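Local coordinates for adenosine monophosphate-protein transferase (Pyrococcus horikoshii, PDB 2D16) that is of unknown function but may act as an adenosine-specific kinase or transfer adenosine monophosphate to proteins, at residues P41-G46 with K88-I93. Residues are numbered along the deposited sequence; the frame is centred on the assembly and turned at random.
Sequences PGIKFG and KNAYPI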
loop_
_atom_site.group_PDB
_atom_site.type_symbol
_atom_site.label_atom_id
_atom_site.label_comp_id
_atom_site.label_asym_id
_atom_site.label_seq_id
_atom_site.Cartn_x
_atom_site.Cartn_y
_atom_site.Cartn_z
ATOM N N PRO A 41 6.892 -7.857 -30.631
ATOM C CA PRO A 41 6.977 -6.410 -30.851
ATOM C C PRO A 41 8.281 -6.068 -31.562
ATOM O O PRO A 41 9.340 -6.579 -31.197
ATOM C CB PRO A 41 6.942 -5.842 -29.433
ATOM C CG PRO A 41 6.164 -6.878 -28.665
ATOM C CD PRO A 41 6.740 -8.163 -29.199
ATOM N N GLY A 42 8.202 -5.213 -32.578
ATOM C CA GLY A 42 9.399 -4.815 -33.302
ATOM C C GLY A 42 9.813 -5.721 -34.447
ATOM O O GLY A 42 10.801 -5.451 -35.127
ATOM N N ILE A 43 9.073 -6.803 -34.662
ATOM C CA ILE A 43 9.395 -7.723 -35.743
ATOM C C ILE A 43 9.403 -6.967 -37.075
ATOM O O ILE A 43 8.533 -6.136 -37.332
ATOM C CB ILE A 43 8.360 -8.892 -35.796
ATOM C CG1 ILE A 43 8.777 -9.932 -36.839
ATOM C CG2 ILE A 43 6.973 -8.348 -36.101
ATOM C CD1 ILE A 43 7.932 -11.203 -36.803
ATOM N N LYS A 44 10.412 -7.234 -37.899
ATOM C CA LYS A 44 10.535 -6.606 -39.213
ATOM C C LYS A 44 10.515 -7.744 -40.219
ATOM O O LYS A 44 11.243 -8.724 -40.066
ATOM C CB LYS A 44 11.844 -5.819 -39.314
ATOM C CG LYS A 44 11.901 -4.606 -38.392
ATOM C CD LYS A 44 10.764 -3.632 -38.689
ATOM C CE LYS A 44 10.789 -2.443 -37.741
ATOM N NZ LYS A 44 9.675 -1.488 -38.004
ATOM N N PHE A 45 9.692 -7.623 -41.254
ATOM C CA PHE A 45 9.590 -8.718 -42.197
ATOM C C PHE A 45 8.999 -8.380 -43.550
ATOM O O PHE A 45 8.454 -7.296 -43.779
ATOM C CB PHE A 45 8.722 -9.811 -41.574
ATOM C CG PHE A 45 7.273 -9.416 -41.440
ATOM C CD1 PHE A 45 6.357 -9.720 -42.447
ATOM C CD2 PHE A 45 6.836 -8.686 -40.337
ATOM C CE1 PHE A 45 5.031 -9.302 -42.359
ATOM C CE2 PHE A 45 5.506 -8.260 -40.240
ATOM C CZ PHE A 45 4.604 -8.569 -41.253
ATOM N N GLY A 46 9.109 -9.363 -44.433
ATOM C CA GLY A 46 8.553 -9.274 -45.762
ATOM C C GLY A 46 7.855 -10.606 -45.978
ATOM O O GLY A 46 8.358 -11.644 -45.541
ATOM N N LYS A 88 13.351 -10.512 -39.272
ATOM C CA LYS A 88 14.431 -10.237 -38.339
ATOM C C LYS A 88 13.783 -9.661 -37.081
ATOM O O LYS A 88 12.609 -9.277 -37.103
ATOM C CB LYS A 88 15.443 -9.255 -38.941
ATOM C CG LYS A 88 14.878 -7.906 -39.338
ATOM C CD LYS A 88 15.983 -7.029 -39.927
ATOM C CE LYS A 88 15.472 -5.641 -40.289
ATOM N NZ LYS A 88 16.568 -4.779 -40.826
ATOM N N ASN A 89 14.539 -9.615 -35.987
ATOM C CA ASN A 89 14.043 -9.113 -34.708
ATOM C C ASN A 89 12.985 -10.056 -34.133
ATOM O O ASN A 89 12.148 -9.660 -33.319
ATOM C CB ASN A 89 13.462 -7.701 -34.860
ATOM C CG ASN A 89 14.486 -6.700 -35.361
ATOM O OD1 ASN A 89 15.686 -6.872 -35.157
ATOM N ND2 ASN A 89 14.013 -5.643 -36.007
ATOM N N ALA A 90 13.044 -11.310 -34.565
ATOM C CA ALA A 90 12.126 -12.349 -34.112
ATOM C C ALA A 90 12.692 -13.672 -34.606
ATOM O O ALA A 90 13.411 -13.705 -35.603
ATOM C CB ALA A 90 10.728 -12.124 -34.691
ATOM N N TYR A 91 12.370 -14.753 -33.903
ATOM C CA TYR A 91 12.852 -16.083 -34.256
ATOM C C TYR A 91 11.670 -16.987 -34.582
ATOM O O TYR A 91 10.551 -16.731 -34.144
ATOM C CB TYR A 91 13.628 -16.685 -33.087
ATOM C CG TYR A 91 14.830 -15.876 -32.653
ATOM C CD1 TYR A 91 15.926 -15.713 -33.500
ATOM C CD2 TYR A 91 14.880 -15.288 -31.388
ATOM C CE1 TYR A 91 17.047 -14.987 -33.098
ATOM C CE2 TYR A 91 15.999 -14.560 -30.975
ATOM C CZ TYR A 91 17.077 -14.416 -31.838
ATOM O OH TYR A 91 18.194 -13.715 -31.437
ATOM N N PRO A 92 11.909 -18.065 -35.349
ATOM C CA PRO A 92 10.821 -18.985 -35.702
ATOM C C PRO A 92 10.046 -19.479 -34.482
ATOM O O PRO A 92 8.823 -19.600 -34.526
ATOM C CB PRO A 92 11.547 -20.110 -36.434
ATOM C CG PRO A 92 12.675 -19.373 -37.126
ATOM C CD PRO A 92 13.164 -18.446 -36.026
ATOM N N ILE A 93 10.752 -19.751 -33.386
ATOM C CA ILE A 93 10.093 -20.246 -32.185
ATOM C C ILE A 93 9.083 -19.245 -31.611
ATOM O O ILE A 93 8.181 -19.625 -30.870
ATOM C CB ILE A 93 11.130 -20.642 -31.093
ATOM C CG1 ILE A 93 10.450 -21.519 -30.036
ATOM C CG2 ILE A 93 11.738 -19.395 -30.463
ATOM C CD1 ILE A 93 11.407 -22.142 -29.031
HETATM O O HOH W 1 11.967 -7.125 -31.952
#
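Lys44 and Lys88 face each other as an antiparallel hydrogen-bonded pair where strand 44-51 begins and strand 82-88 ends. Lys44 N gives an almost straight bond, 177° at the hydrogen, to Lys88 O at 3.1 Å, and Lys88 N returns one to Lys44 O at 2.9 Å. On the loop side of this pair the two segments exchange no further backbone bonds; a water donates to both Pro41 O and Asn89 O, bridging the loops. Asn89 turns with positive phi, which asparagine tolerates better than most residues. Gly42 also has positive phi, and a side chain there would jam against the preceding carbonyl O.

On the sheet face that carries both lysines, their aliphatic parts touch, Lys44 CB 3.7 Å from Lys88 CG. The Lys88 chain runs extended beyond CG, whereas that of Lys44 bends at chi2 (-59°) and leads away from the partner strand; long, flexible chains suit this solvent-facing edge because their methylenes pack while the charged ends diverge. Asn89 ND2 passes 3.4 Å from Lys44 CG and makes a weak, bent hydrogen bond, 3.3 Å, to Gly42 O; asparagine suits the place because its short side chain brings a donor to this backbone carbonyl. Ile43 and Ala90 meet in the buried part: with CG1 anti to the backbone N (chi1 -174°), Ile43 lays both CG1 and CD1 3.6 Å from Ala90 CB, a single methyl that lets the backbones stay close.

Ile43 also touches Met87, and Ala90 reaches Val40, just after helix 25-39, onto which Phe45 packs. The contact thus joins the entry to strand 44-51 with the link from its sheet neighbour, strand 82-88, to helix 92-100, while Pro41, Tyr91 and Ile93 pack against a second subunit, Tyr91 on Pro41 of that subunit.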